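Local atomic coordinates of probable 2-dehydro-3-deoxygalactonokinase DgoK1 (Sinorhizobium meliloti, PDB entry 3T69), a protein that probably phosphorylates 2-dehydro-3-deoxy-D-galactonate with ATP, giving the 6-phospho sugar acid and ADP in the DeLey-Doudoroff route of galactose degradation. Residues F48-L52 with Q77-E81; C70-A75 with R126-T130; E81-I85 with D123-G127. All coordinates share one frame; numbering follows the deposited sequence.

Contact 1: residues F48-L52 with Q77-E81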
# COMPACT_ATOMS: atom_id res chain seq x y z
N PHE B 48 18.40 -19.22 19.19
CA PHE B 48 17.05 -18.58 19.16
C PHE B 48 16.15 -19.10 20.35
O PHE B 48 15.02 -18.65 20.54
CB PHE B 48 16.48 -18.88 17.75
CG PHE B 48 15.07 -18.35 17.42
CD1 PHE B 48 14.88 -17.61 16.25
CD2 PHE B 48 13.93 -18.71 18.16
CE1 PHE B 48 13.63 -17.18 15.84
CE2 PHE B 48 12.68 -18.27 17.75
CZ PHE B 48 12.53 -17.50 16.58
N HIS B 49 16.76 -19.97 21.14
CA HIS B 49 16.22 -20.69 22.28
C HIS B 49 15.74 -19.91 23.46
O HIS B 49 14.87 -20.32 24.17
CB HIS B 49 17.36 -21.48 22.85
CG HIS B 49 17.37 -22.90 22.44
ND1 HIS B 49 16.50 -23.83 22.94
CD2 HIS B 49 18.19 -23.57 21.59
CE1 HIS B 49 16.77 -25.00 22.43
NE2 HIS B 49 17.78 -24.87 21.59
N THR B 50 16.38 -18.79 23.71
CA THR B 50 16.26 -18.11 24.96
C THR B 50 14.83 -17.69 25.27
O THR B 50 14.38 -17.80 26.38
CB THR B 50 17.14 -16.87 24.87
OG1 THR B 50 18.32 -17.08 25.61
CG2 THR B 50 16.44 -15.69 25.41
N ILE B 51 14.10 -17.21 24.29
CA ILE B 51 12.74 -16.83 24.55
C ILE B 51 11.92 -18.02 24.96
O ILE B 51 11.08 -17.93 25.84
CB ILE B 51 12.13 -16.20 23.32
CG1 ILE B 51 12.84 -14.91 23.01
CG2 ILE B 51 10.68 -15.91 23.54
CD1 ILE B 51 12.60 -14.48 21.66
N LEU B 52 12.15 -19.14 24.31
CA LEU B 52 11.44 -20.36 24.61
C LEU B 52 11.79 -20.92 26.01
O LEU B 52 10.91 -21.47 26.68
CB LEU B 52 11.72 -21.41 23.55
CG LEU B 52 10.98 -22.74 23.63
CD1 LEU B 52 9.51 -22.62 24.04
CD2 LEU B 52 11.08 -23.36 22.28
N GLN B 77 14.15 -16.72 7.74
CA GLN B 77 14.67 -15.61 8.56
C GLN B 77 14.26 -15.85 10.02
O GLN B 77 14.00 -14.89 10.78
CB GLN B 77 14.06 -14.27 8.11
CG GLN B 77 13.53 -14.23 6.67
CD GLN B 77 12.10 -14.88 6.47
OE1 GLN B 77 11.05 -14.29 6.86
NE2 GLN B 77 12.08 -16.07 5.84
N GLY B 78 14.18 -17.13 10.38
CA GLY B 78 13.65 -17.54 11.65
C GLY B 78 14.56 -18.52 12.33
O GLY B 78 15.76 -18.54 12.08
N TRP B 79 13.97 -19.34 13.19
CA TRP B 79 14.75 -20.32 13.93
C TRP B 79 15.46 -21.35 13.06
O TRP B 79 16.67 -21.49 13.15
CB TRP B 79 13.90 -21.04 14.97
CG TRP B 79 14.75 -21.61 16.11
CD1 TRP B 79 16.12 -21.69 16.16
CD2 TRP B 79 14.27 -22.17 17.35
NE1 TRP B 79 16.51 -22.24 17.35
CE2 TRP B 79 15.40 -22.55 18.10
CE3 TRP B 79 12.99 -22.39 17.89
CZ2 TRP B 79 15.30 -23.16 19.34
CZ3 TRP B 79 12.89 -22.98 19.14
CH2 TRP B 79 14.04 -23.35 19.86
N LYS B 80 14.70 -22.10 12.28
CA LYS B 80 15.25 -23.07 11.36
C LYS B 80 14.23 -23.27 10.26
O LYS B 80 13.04 -23.33 10.54
CB LYS B 80 15.52 -24.39 12.06
CG LYS B 80 16.31 -25.33 11.20
CD LYS B 80 16.80 -26.50 11.99
CE LYS B 80 17.33 -27.56 11.07
NZ LYS B 80 17.42 -28.80 11.85
N GLU B 81 14.68 -23.32 9.01
CA GLU B 81 13.75 -23.44 7.90
C GLU B 81 12.98 -24.77 8.03
O GLU B 81 13.56 -25.85 8.00
CB GLU B 81 14.49 -23.27 6.55
CG GLU B 81 13.76 -23.91 5.35
CD GLU B 81 13.95 -23.17 3.99
OE1 GLU B 81 13.24 -23.60 3.03
OE2 GLU B 81 14.76 -22.20 3.90
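Phe48, just ahead of helix 50-58, comes closest to Trp79 in the loop after strand 67-71, and their CA atoms stand 6.0 Å apart. The two side chains lie one over the other as an offset stack: the phenyl ring and the five-membered ring of the indole are 9° from parallel, with centroids 4.4 Å apart. The offset puts a methylene of each residue over the partner's ring. CB of Phe48 sits over the five-membered ring of Trp79, 3.4 Å from its centroid, while CB of Trp79 lies 3.7 Å from the centroid of the Phe48 ring, almost straight above its centre. With CG anti to the backbone N (chi1 179°), Phe48 carries its ring over to the indole and on alongside the backbone of Gly78. This region fits the beta-alpha-beta crossover of an ASKHA-type nucleotide-binding domain, helix 50-58 being the helical part of the connection from strand 30-36 to strand 67-71. At the far end of the indole, the six-membered ring turns its edge to the face of His49, the planes 80° apart, which completes an aromatic cluster of three. CD2 of Leu52, from the first helical turn, meets the rim of that same ring, 3.6 Å from Trp79 CZ3. Trp14 of strand 9-14 adds an edge-to-face contact with Phe48 and also touches Trp79.

Contact 2: residues C70-A75 with R126-T130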
# COMPACT_ATOMS: atom_id res chain seq x y z
N CYS B 70 4.31 -24.11 15.53
CA CYS B 70 3.89 -23.74 14.21
C CYS B 70 4.24 -22.26 13.97
O CYS B 70 4.55 -21.54 14.91
CB CYS B 70 2.38 -24.01 14.04
SG CYS B 70 1.29 -22.88 14.94
N GLY B 71 4.20 -21.81 12.71
CA GLY B 71 4.37 -20.39 12.38
C GLY B 71 5.73 -19.97 11.85
O GLY B 71 6.55 -20.78 11.44
N MET B 72 5.98 -18.68 11.90
CA MET B 72 7.18 -18.10 11.32
C MET B 72 8.44 -18.52 12.07
O MET B 72 9.57 -18.15 11.71
CB MET B 72 7.04 -16.58 11.24
CG MET B 72 6.04 -16.08 10.23
SD MET B 72 6.28 -16.54 8.51
CE MET B 72 4.55 -16.52 8.12
N ALA B 73 8.31 -19.33 13.11
CA ALA B 73 9.56 -19.82 13.71
C ALA B 73 10.30 -20.66 12.63
O ALA B 73 11.54 -20.89 12.71
CB ALA B 73 9.27 -20.64 14.95
N GLY B 74 9.53 -21.11 11.63
CA GLY B 74 10.02 -22.02 10.61
C GLY B 74 10.36 -21.37 9.27
O GLY B 74 10.65 -22.08 8.32
N ALA B 75 10.36 -20.05 9.20
CA ALA B 75 10.80 -19.35 7.98
C ALA B 75 12.29 -19.27 7.89
O ALA B 75 12.98 -19.39 8.90
CB ALA B 75 10.20 -17.96 7.92
N ARG B 126 2.59 -19.94 6.38
CA ARG B 126 3.32 -20.56 7.45
C ARG B 126 2.57 -20.32 8.81
O ARG B 126 2.73 -19.27 9.44
CB ARG B 126 4.74 -19.97 7.41
CG ARG B 126 5.83 -20.92 7.74
CD ARG B 126 7.22 -20.33 7.69
NE ARG B 126 7.95 -20.66 6.46
CZ ARG B 126 8.32 -21.89 6.06
NH1 ARG B 126 8.06 -22.96 6.80
NH2 ARG B 126 8.98 -22.04 4.91
N GLY B 127 1.69 -21.25 9.22
CA GLY B 127 0.96 -21.14 10.52
C GLY B 127 -0.56 -21.32 10.48
O GLY B 127 -1.19 -21.91 11.39
N GLU B 128 -1.16 -20.77 9.44
CA GLU B 128 -2.57 -20.91 9.14
C GLU B 128 -2.86 -22.34 8.73
O GLU B 128 -4.03 -22.78 8.72
CB GLU B 128 -2.95 -19.95 7.98
CG GLU B 128 -2.91 -18.41 8.28
CD GLU B 128 -1.55 -17.78 8.10
OE1 GLU B 128 -0.63 -18.46 7.60
OE2 GLU B 128 -1.37 -16.59 8.47
N GLU B 129 -1.83 -23.10 8.34
CA GLU B 129 -2.12 -24.50 8.00
C GLU B 129 -2.41 -25.26 9.30
O GLU B 129 -3.13 -26.22 9.28
CB GLU B 129 -1.03 -25.21 7.17
CG GLU B 129 0.17 -25.66 7.96
CD GLU B 129 0.88 -24.47 8.52
OE1 GLU B 129 0.97 -23.48 7.76
OE2 GLU B 129 1.31 -24.49 9.69
N THR B 130 -1.84 -24.83 10.41
CA THR B 130 -2.11 -25.47 11.66
C THR B 130 -3.48 -25.12 12.27
O THR B 130 -4.12 -25.96 12.90
CB THR B 130 -0.98 -25.23 12.64
OG1 THR B 130 0.22 -25.80 12.07
CG2 THR B 130 -1.29 -25.91 13.97
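This is a buried close approach of two glycines, Gly71 and Gly127, set where the end of strand 67-71 meets the start of helix 128-139. CA of Gly71 lies 4.0 Å from CA of Gly127, and the Gly71 CA also points a C-H at the carbonyl O of Arg126, 3.5 Å away. Both glycines have backbone angles (phi 130° at Gly127) at which a CB would run into the carbonyl O of the preceding residue, and one on Gly127 would also press on CA of Gly71. Gly127 is the N-cap of the helix; its N is bonded to Glu129 OE1 (2.8 Å), through the lone pair on the side of the other oxygen, and OE2 of that carboxylate takes a bond from Thr130 OG1. Strand 67-71 lies between strands 9-14 and 108-116, with helix 128-139 starting against its end, a topology consistent with an ASKHA-type domain. On the helix side of the glycines, Cys70 CB rests 3.4 Å from Thr130 OG1, and helix 290-305 closes over both residues with Leu298. On the other side runs Arg126. The Met72 chain, bent at chi2 (-59°), folds back until CE lies 3.5 Å from CB of Arg126. Farther out, Gly74 O stands over a face of the guanidinium, 3.1 Å from Arg126 NH1 but at an angle too poor for a bond. NH1 donates instead to Gly83 O. Ala75 CA covers the guanidinium too, 3.5 Å from Arg126 NE.

Contact 3: residues E81-I85 with D123-G127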
# COMPACT_ATOMS: atom_id res chain seq x y z
N GLU B 81 14.68 -23.32 9.01
CA GLU B 81 13.75 -23.44 7.90
C GLU B 81 12.98 -24.77 8.03
O GLU B 81 13.56 -25.85 8.00
CB GLU B 81 14.49 -23.27 6.55
CG GLU B 81 13.76 -23.91 5.35
CD GLU B 81 13.95 -23.17 3.99
OE1 GLU B 81 13.24 -23.60 3.03
OE2 GLU B 81 14.76 -22.20 3.90
N ALA B 82 11.67 -24.69 8.25
CA ALA B 82 10.79 -25.86 8.19
C ALA B 82 10.41 -25.95 6.72
O ALA B 82 10.73 -25.07 5.96
CB ALA B 82 9.57 -25.64 9.08
N GLY B 83 9.75 -26.96 6.24
CA GLY B 83 9.57 -26.85 4.79
C GLY B 83 8.27 -26.21 4.39
O GLY B 83 7.74 -25.35 5.09
N TYR B 84 7.74 -26.67 3.26
CA TYR B 84 6.41 -26.33 2.86
C TYR B 84 5.92 -27.61 2.24
O TYR B 84 6.69 -28.33 1.59
CB TYR B 84 6.40 -25.31 1.74
CG TYR B 84 6.69 -23.87 2.06
CD1 TYR B 84 7.76 -23.21 1.44
CD2 TYR B 84 5.87 -23.15 2.93
CE1 TYR B 84 8.04 -21.85 1.72
CE2 TYR B 84 6.12 -21.80 3.21
CZ TYR B 84 7.20 -21.15 2.60
OH TYR B 84 7.43 -19.81 2.87
N ILE B 85 4.64 -27.90 2.40
CA ILE B 85 4.07 -29.00 1.69
C ILE B 85 3.28 -28.30 0.63
O ILE B 85 2.58 -27.28 0.88
CB ILE B 85 3.14 -29.89 2.59
CG1 ILE B 85 3.91 -30.57 3.72
CG2 ILE B 85 2.38 -30.93 1.75
CD1 ILE B 85 2.98 -31.07 4.91
N ASP B 123 2.10 -18.83 -4.04
CA ASP B 123 1.60 -18.45 -2.71
C ASP B 123 2.08 -19.27 -1.52
O ASP B 123 2.52 -20.42 -1.65
CB ASP B 123 0.08 -18.36 -2.67
CG ASP B 123 -0.41 -17.17 -1.87
OD1 ASP B 123 0.23 -16.76 -0.89
OD2 ASP B 123 -1.44 -16.61 -2.25
N VAL B 124 2.02 -18.67 -0.36
CA VAL B 124 2.77 -19.21 0.75
C VAL B 124 2.07 -19.00 2.08
O VAL B 124 1.34 -18.02 2.26
CB VAL B 124 4.18 -18.61 0.68
CG1 VAL B 124 4.53 -17.69 1.89
CG2 VAL B 124 5.17 -19.68 0.33
N MET B 125 2.19 -19.95 2.98
CA MET B 125 1.48 -19.84 4.28
C MET B 125 2.28 -20.60 5.28
O MET B 125 2.72 -21.70 5.00
CB MET B 125 -0.00 -20.29 4.21
CG MET B 125 -0.38 -21.69 4.73
SD MET B 125 -2.17 -22.11 4.92
CE MET B 125 -2.79 -21.56 3.36
N ARG B 126 2.59 -19.94 6.38
CA ARG B 126 3.32 -20.56 7.45
C ARG B 126 2.57 -20.32 8.81
O ARG B 126 2.73 -19.27 9.44
CB ARG B 126 4.74 -19.97 7.41
CG ARG B 126 5.83 -20.92 7.74
CD ARG B 126 7.22 -20.33 7.69
NE ARG B 126 7.95 -20.66 6.46
CZ ARG B 126 8.32 -21.89 6.06
NH1 ARG B 126 8.06 -22.96 6.80
NH2 ARG B 126 8.98 -22.04 4.91
N GLY B 127 1.69 -21.25 9.22
CA GLY B 127 0.96 -21.14 10.52
C GLY B 127 -0.56 -21.32 10.48
O GLY B 127 -1.19 -21.91 11.39
O HOH W 1 10.04 -19.41 3.97
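Tyr84 offers one ring face to the guanidinium of Arg126, a cation-pi pair with CZ of Arg126 4.0 Å from the ring centroid. NH2 does most of the overlapping; it sits off-centre, above the phenol end of the ring, and the two planes are 32° apart. A bend in the arginine at chi3 (-101°) tips its head group this way. NH1 of Arg126 turns to the backbone just before the tyrosine and donates to Gly83 O over 3.0 Å, a bent bond with an N-H...O angle of 139°. A water ties the polar ends together, 2.9 Å from Tyr84 OH and accepting from Arg126 NH2 at 3.0 Å. Val124 fills in beside the phenol, its CG2 3.4 Å from Tyr84 CZ, and the carbonyl O of Met125 meets the ring edge at Tyr84 CE2 (3.8 Å). Cut back to an alanine, Tyr84 would probably leave the guanidinium without its aromatic cover and the water without its phenol partner, and open a gap beside Val124. Leu227 of the second subunit packs on both Tyr84 and Val124, so this patch reaches the dimer interface. Strands 84-86 and 123-125 each pair with strand 108-116, the first parallel and the second antiparallel, and Arg126 reaches from the end of strand 123-125 to the start of strand 84-86 on the same mixed sheet, one consistent with an ASKHA nucleotide-binding domain.

How the contacts relate
From the N terminus, contact 1 closes the first loop, bringing the start of helix 50-58 back onto the loop that follows strand 67-71. Contact 2 starts within the span that contact 1 closes, at the end of strand 67-71, and runs on to 126-130, so the two cross. Contact 3 begins at Glu81, where contact 1 ends, starts within the span of contact 2 and ends on the same stretch, sharing Arg126 and Gly127 with it. The stretch from 70 to 85 is thus common ground: Trp79 CB packs on Ala73 O at 3.3 Å, and Ala82 N probably bonds to Gly74 O at 2.8 Å. Together the contacts tie helix 50-58, strands 67-71, 84-86 and 123-125 and the start of helix 128-139 around one sheet.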